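PDB 2OZG: GCN5-related N-acetyltransferase from Anabaena variabilis, which probably transfers an acetyl group from acetyl-coenzyme A to an amine, perhaps of an aminoglycoside, as a hexameric GNAT-family enzyme. Local coordinates for residues Y204-K209 / V242-T247; L237-V242 / T270-E275. All blocks are in the same frame, centred on the assembly; numbering follows the deposited sequence.

In the fold
Followed from the N terminus, the chain first reaches these contacts at strand 202-206, then passes through the hairpin strands 211-222 and 227-236 before it enters helix 239-250. Contact 1 closes this first excursion by setting Ile206 of strand 202-206 against the middle of the helix. Contact 2 starts at the beginning of the same helix and closes a second excursion, which takes in strand 258-263 and ends in the loop before strand 279-290. Segment 237-242 runs from within the first loop into its closing segment, and 270-275 lies beyond, so the contacts cross, sharing Val242. Helix 239-250 is thus the common element, tied to a strand through contact 1 and to a connecting loop through contact 2.

Contact 1: residues Y204-K209 / V242-T247; sequences YLIGDK and VQSFWT
Phe245 meets Ile206 chiefly at the root of its side chain, where Phe245 CB lies 4.3 Å from Ile206 CD1, and its ring is carried elsewhere. With CG anti to the backbone N (chi1 173°), the phenyl group leads away from 204-209 and places CD2 over one face of the Trp246 indole, 4.0 Å above the plane and displaced towards the rim. The Phe245 side chain also packs on Ile216 and Ile231 of strands 211-222 and 227-236. Trp246 also meets Trp261 edge-to-face, and its NE1 is hydrogen-bonded to Leu269 O, which fixes how the indole is turned. The nearer approach is aliphatic: Ile206 CG2, the branch anti to its own backbone N, comes within 3.7 Å of Ser244 CB. Ile206 spans two positions of the helix in this way, one branch at Ser244 and the longer arm at Phe245, while its backbone is bonded to Gln213 and Gly214 in the adjoining strand. Ser244 OG turns to Pro240 O, one turn back, and to Leu154 N. Gln243 O accepts from Thr247 N and, at 2.8 Å and 36° out of the carbonyl plane, from Thr247 OG1, the two donors coming from opposite faces. Helix 239-250 thus lays an apolar side on strands 202-206, 211-222 and 227-236 of the second GNAT-family region, away from the coenzyme A sites. The contact itself is apolar and buried, with no hydrogen bond crossing it, and Ser244 OG, Thr247 OG1 and Trp246 NE1 find their partners elsewhere.

Contact 2: residues L237-V242 / T270-E275; sequences LSNPAV and TLLLPE
Leu272 points at the first turn of helix 239-250 and makes its tightest approach to Val242, where Leu272 CD1 and Val242 CG1 are modelled 3.3 Å apart. That is shorter than ordinary van der Waals contact, so the exact spacing is doubtful, though the two methyl groups are in contact. Val242 presents CG1 because this branch is anti to the backbone N (chi1 -178°), and Leu272 CD1 also lies 4.0 Å from Val242 CB. The other side of the contact is looser. Here Asn239, partly exposed, brings the end of its side chain up beside the same leucine methyl, with no hydrogen bond between the segments. A neighbouring subunit, the third of the assembly, closes in at this border: its Thr368 packs on Asn239 and its Lys370 on Leu272. Just before the helix, Ser238 occupies the N-cap position. Its OG accepts a weak bond from Ala241 N, at 3.4 Å, and also pairs with Gln213 OE1, while Val242 N bonds to Ser238 O. On the facing segment, Leu273 N reaches Thr270 O at the end of a short 3-10 turn. Farther along, Glu275 bonds to Thr122 and Gln123 of the third subunit. Taken together, this is a helix start with a weak serine N-cap, packed against the 3-10 turn of a loop that runs on to Glu275 at a coenzyme A not bound to this chain.

Contact 1: residues Y204-K209 / V242-T247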
loop_
_atom_site.group_PDB
_atom_site.type_symbol
_atom_site.label_atom_id
_atom_site.label_comp_id
_atom_site.label_asym_id
_atom_site.label_seq_id
_atom_site.Cartn_x
_atom_site.Cartn_y
_atom_site.Cartn_z
ATOM N N TYR A 204 -34.237 9.039 1.247
ATOM C CA TYR A 204 -35.234 8.710 0.248
ATOM C C TYR A 204 -36.169 7.698 0.865
ATOM O O TYR A 204 -35.723 6.847 1.626
ATOM C CB TYR A 204 -34.527 8.024 -0.951
ATOM C CG TYR A 204 -33.780 8.989 -1.840
ATOM C CD1 TYR A 204 -32.545 9.505 -1.463
ATOM C CD2 TYR A 204 -34.288 9.354 -3.081
ATOM C CE1 TYR A 204 -31.884 10.362 -2.254
ATOM C CE2 TYR A 204 -33.621 10.253 -3.900
ATOM C CZ TYR A 204 -32.443 10.766 -3.471
ATOM O OH TYR A 204 -31.767 11.612 -4.310
ATOM N N LEU A 205 -37.423 7.766 0.482
ATOM C CA LEU A 205 -38.425 6.751 0.784
ATOM C C LEU A 205 -38.484 5.878 -0.456
ATOM O O LEU A 205 -38.335 6.377 -1.587
ATOM C CB LEU A 205 -39.818 7.321 0.995
ATOM C CG LEU A 205 -40.014 8.241 2.205
ATOM C CD1 LEU A 205 -41.478 8.783 2.278
ATOM C CD2 LEU A 205 -39.567 7.614 3.560
ATOM N N ILE A 206 -38.682 4.578 -0.226
ATOM C CA ILE A 206 -38.872 3.596 -1.278
ATOM C C ILE A 206 -40.333 3.212 -1.249
ATOM O O ILE A 206 -40.838 2.767 -0.227
ATOM C CB ILE A 206 -38.059 2.301 -1.017
ATOM C CG1 ILE A 206 -36.583 2.627 -0.926
ATOM C CG2 ILE A 206 -38.267 1.310 -2.161
ATOM C CD1 ILE A 206 -35.712 1.534 -0.388
ATOM N N GLY A 207 -41.010 3.397 -2.367
ATOM C CA GLY A 207 -42.390 2.996 -2.515
ATOM C C GLY A 207 -43.201 3.930 -3.347
ATOM O O GLY A 207 -42.737 5.045 -3.693
ATOM N N ASP A 208 -44.393 3.459 -3.742
ATOM C CA ASP A 208 -45.324 4.331 -4.446
ATOM C C ASP A 208 -45.738 5.371 -3.413
ATOM O O ASP A 208 -45.520 5.179 -2.198
ATOM C CB ASP A 208 -46.555 3.603 -5.010
ATOM C CG ASP A 208 -46.211 2.623 -6.111
ATOM O OD1 ASP A 208 -45.412 2.962 -7.007
ATOM O OD2 ASP A 208 -46.759 1.498 -6.083
ATOM N N LYS A 209 -46.294 6.474 -3.924
ATOM C CA LYS A 209 -46.735 7.608 -3.110
ATOM C C LYS A 209 -47.691 7.132 -2.040
ATOM O O LYS A 209 -48.638 6.397 -2.343
ATOM C CB LYS A 209 -47.441 8.680 -3.980
ATOM N N VAL A 242 -36.542 -4.241 -1.755
ATOM C CA VAL A 242 -35.166 -4.719 -1.909
ATOM C C VAL A 242 -34.657 -4.520 -3.332
ATOM O O VAL A 242 -33.575 -3.977 -3.508
ATOM C CB VAL A 242 -34.918 -6.186 -1.452
ATOM C CG1 VAL A 242 -33.442 -6.543 -1.627
ATOM C CG2 VAL A 242 -35.313 -6.405 -0.000
ATOM N N GLN A 243 -35.436 -4.907 -4.342
ATOM C CA GLN A 243 -35.025 -4.708 -5.755
ATOM C C GLN A 243 -34.809 -3.235 -6.082
ATOM O O GLN A 243 -33.886 -2.846 -6.824
ATOM C CB GLN A 243 -36.063 -5.270 -6.719
ATOM C CG GLN A 243 -36.261 -6.771 -6.652
ATOM C CD GLN A 243 -34.995 -7.639 -6.991
ATOM O OE1 GLN A 243 -34.014 -7.152 -7.558
ATOM N NE2 GLN A 243 -35.061 -8.948 -6.661
ATOM N N SER A 244 -35.671 -2.417 -5.515
ATOM C CA SER A 244 -35.650 -0.972 -5.714
ATOM C C SER A 244 -34.426 -0.339 -5.063
ATOM O O SER A 244 -33.787 0.533 -5.612
ATOM C CB SER A 244 -36.981 -0.388 -5.231
ATOM O OG SER A 244 -38.081 -0.794 -6.090
ATOM N N PHE A 245 -34.057 -0.855 -3.899
ATOM C CA PHE A 245 -32.868 -0.441 -3.192
ATOM C C PHE A 245 -31.617 -0.666 -4.036
ATOM O O PHE A 245 -30.846 0.252 -4.295
ATOM C CB PHE A 245 -32.844 -1.295 -1.924
ATOM C CG PHE A 245 -31.616 -1.174 -1.069
ATOM C CD1 PHE A 245 -31.547 -0.232 -0.048
ATOM C CD2 PHE A 245 -30.575 -2.118 -1.173
ATOM C CE1 PHE A 245 -30.399 -0.187 0.821
ATOM C CE2 PHE A 245 -29.451 -2.048 -0.365
ATOM C CZ PHE A 245 -29.382 -1.089 0.663
ATOM N N TRP A 246 -31.437 -1.901 -4.477
ATOM C CA TRP A 246 -30.293 -2.256 -5.271
ATOM C C TRP A 246 -30.285 -1.527 -6.574
ATOM O O TRP A 246 -29.231 -1.150 -7.004
ATOM C CB TRP A 246 -30.207 -3.752 -5.561
ATOM C CG TRP A 246 -29.681 -4.588 -4.413
ATOM C CD1 TRP A 246 -30.307 -5.638 -3.823
ATOM C CD2 TRP A 246 -28.426 -4.429 -3.725
ATOM N NE1 TRP A 246 -29.528 -6.159 -2.785
ATOM C CE2 TRP A 246 -28.377 -5.416 -2.705
ATOM C CE3 TRP A 246 -27.367 -3.523 -3.833
ATOM C CZ2 TRP A 246 -27.305 -5.534 -1.849
ATOM C CZ3 TRP A 246 -26.266 -3.659 -2.957
ATOM C CH2 TRP A 246 -26.256 -4.626 -1.987
ATOM N N THR A 247 -31.423 -1.422 -7.261
ATOM C CA THR A 247 -31.493 -0.665 -8.518
ATOM C C THR A 247 -31.026 0.777 -8.321
ATOM O O THR A 247 -30.225 1.306 -9.094
ATOM C CB THR A 247 -32.914 -0.648 -9.112
ATOM O OG1 THR A 247 -33.330 -1.981 -9.393
ATOM C CG2 THR A 247 -32.962 0.134 -10.401
#

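Contact 2: residues L237-V242 / T270-E275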
loop_
_atom_site.group_PDB
_atom_site.type_symbol
_atom_site.label_atom_id
_atom_site.label_comp_id
_atom_site.label_asym_id
_atom_site.label_seq_id
_atom_site.Cartn_x
_atom_site.Cartn_y
_atom_site.Cartn_z
ATOM N N LEU A 237 -39.005 -3.530 3.613
ATOM C CA LEU A 237 -40.044 -4.379 4.216
ATOM C C LEU A 237 -40.537 -5.488 3.298
ATOM O O LEU A 237 -41.154 -6.441 3.768
ATOM C CB LEU A 237 -41.232 -3.573 4.711
ATOM C CG LEU A 237 -40.938 -2.504 5.756
ATOM C CD1 LEU A 237 -42.224 -1.766 6.118
ATOM C CD2 LEU A 237 -40.302 -3.121 6.992
ATOM N N SER A 238 -40.204 -5.399 2.014
ATOM C CA SER A 238 -40.708 -6.325 1.024
ATOM C C SER A 238 -39.669 -6.488 -0.067
ATOM O O SER A 238 -38.755 -5.680 -0.177
ATOM C CB SER A 238 -41.979 -5.739 0.405
ATOM O OG SER A 238 -41.651 -4.576 -0.347
ATOM N N ASN A 239 -39.844 -7.509 -0.887
ATOM C CA ASN A 239 -38.931 -7.747 -1.998
ATOM C C ASN A 239 -38.891 -6.623 -3.042
ATOM O O ASN A 239 -37.825 -6.304 -3.556
ATOM C CB ASN A 239 -39.248 -9.080 -2.663
ATOM C CG ASN A 239 -38.243 -9.419 -3.734
ATOM O OD1 ASN A 239 -36.995 -9.316 -3.556
ATOM N ND2 ASN A 239 -38.770 -9.792 -4.854
ATOM N N PRO A 240 -40.063 -6.055 -3.412
ATOM C CA PRO A 240 -40.020 -4.879 -4.301
ATOM C C PRO A 240 -39.161 -3.727 -3.707
ATOM O O PRO A 240 -38.531 -3.005 -4.447
ATOM C CB PRO A 240 -41.467 -4.490 -4.403
ATOM C CG PRO A 240 -42.199 -5.795 -4.214
ATOM C CD PRO A 240 -41.442 -6.483 -3.165
ATOM N N ALA A 241 -39.145 -3.576 -2.381
ATOM C CA ALA A 241 -38.293 -2.544 -1.765
ATOM C C ALA A 241 -36.843 -2.946 -1.904
ATOM O O ALA A 241 -36.016 -2.092 -2.166
ATOM C CB ALA A 241 -38.657 -2.293 -0.316
ATOM N N VAL A 242 -36.542 -4.241 -1.755
ATOM C CA VAL A 242 -35.166 -4.719 -1.909
ATOM C C VAL A 242 -34.657 -4.520 -3.332
ATOM O O VAL A 242 -33.575 -3.977 -3.508
ATOM C CB VAL A 242 -34.918 -6.186 -1.452
ATOM C CG1 VAL A 242 -33.442 -6.543 -1.627
ATOM C CG2 VAL A 242 -35.313 -6.405 -0.000
ATOM N N THR A 270 -27.466 -9.404 -0.073
ATOM C CA THR A 270 -26.497 -9.907 -1.056
ATOM C C THR A 270 -27.014 -11.169 -1.768
ATOM O O THR A 270 -26.460 -11.592 -2.778
ATOM C CB THR A 270 -25.133 -10.163 -0.403
ATOM O OG1 THR A 270 -25.292 -10.913 0.796
ATOM C CG2 THR A 270 -24.435 -8.839 -0.065
ATOM N N LEU A 271 -28.101 -11.738 -1.273
ATOM C CA LEU A 271 -28.664 -12.927 -1.924
ATOM C C LEU A 271 -29.148 -12.550 -3.332
ATOM O O LEU A 271 -29.072 -13.347 -4.264
ATOM C CB LEU A 271 -29.806 -13.532 -1.076
ATOM C CG LEU A 271 -30.562 -14.713 -1.705
ATOM C CD1 LEU A 271 -29.627 -15.858 -1.969
ATOM C CD2 LEU A 271 -31.677 -15.130 -0.821
ATOM N N LEU A 272 -29.613 -11.308 -3.485
ATOM C CA LEU A 272 -30.120 -10.853 -4.749
ATOM C C LEU A 272 -29.094 -10.388 -5.794
ATOM O O LEU A 272 -29.463 -10.132 -6.911
ATOM C CB LEU A 272 -31.153 -9.760 -4.511
ATOM C CG LEU A 272 -32.374 -10.174 -3.676
ATOM C CD1 LEU A 272 -33.374 -9.057 -3.703
ATOM C CD2 LEU A 272 -33.009 -11.440 -4.231
ATOM N N LEU A 273 -27.825 -10.256 -5.423
ATOM C CA LEU A 273 -26.762 -9.857 -6.372
ATOM C C LEU A 273 -26.391 -10.998 -7.327
ATOM O O LEU A 273 -26.486 -12.187 -6.973
ATOM C CB LEU A 273 -25.523 -9.465 -5.583
ATOM C CG LEU A 273 -25.624 -8.336 -4.522
ATOM C CD1 LEU A 273 -24.314 -8.238 -3.684
ATOM C CD2 LEU A 273 -25.904 -7.020 -5.155
ATOM N N PRO A 274 -25.953 -10.658 -8.546
ATOM C CA PRO A 274 -25.572 -11.687 -9.480
ATOM C C PRO A 274 -24.311 -12.426 -9.069
ATOM O O PRO A 274 -24.216 -13.613 -9.336
ATOM C CB PRO A 274 -25.380 -10.944 -10.796
ATOM C CG PRO A 274 -25.370 -9.554 -10.483
ATOM C CD PRO A 274 -25.885 -9.314 -9.155
ATOM N N GLU A 275 -23.380 -11.750 -8.407
ATOM C CA GLU A 275 -22.157 -12.383 -7.944
ATOM C C GLU A 275 -21.816 -11.998 -6.526
ATOM O O GLU A 275 -22.368 -11.043 -5.966
ATOM C CB GLU A 275 -21.026 -12.002 -8.896
ATOM C CG GLU A 275 -21.270 -12.424 -10.377
ATOM C CD GLU A 275 -21.312 -13.927 -10.589
ATOM O OE1 GLU A 275 -20.868 -14.648 -9.671
ATOM O OE2 GLU A 275 -21.773 -14.370 -11.676
#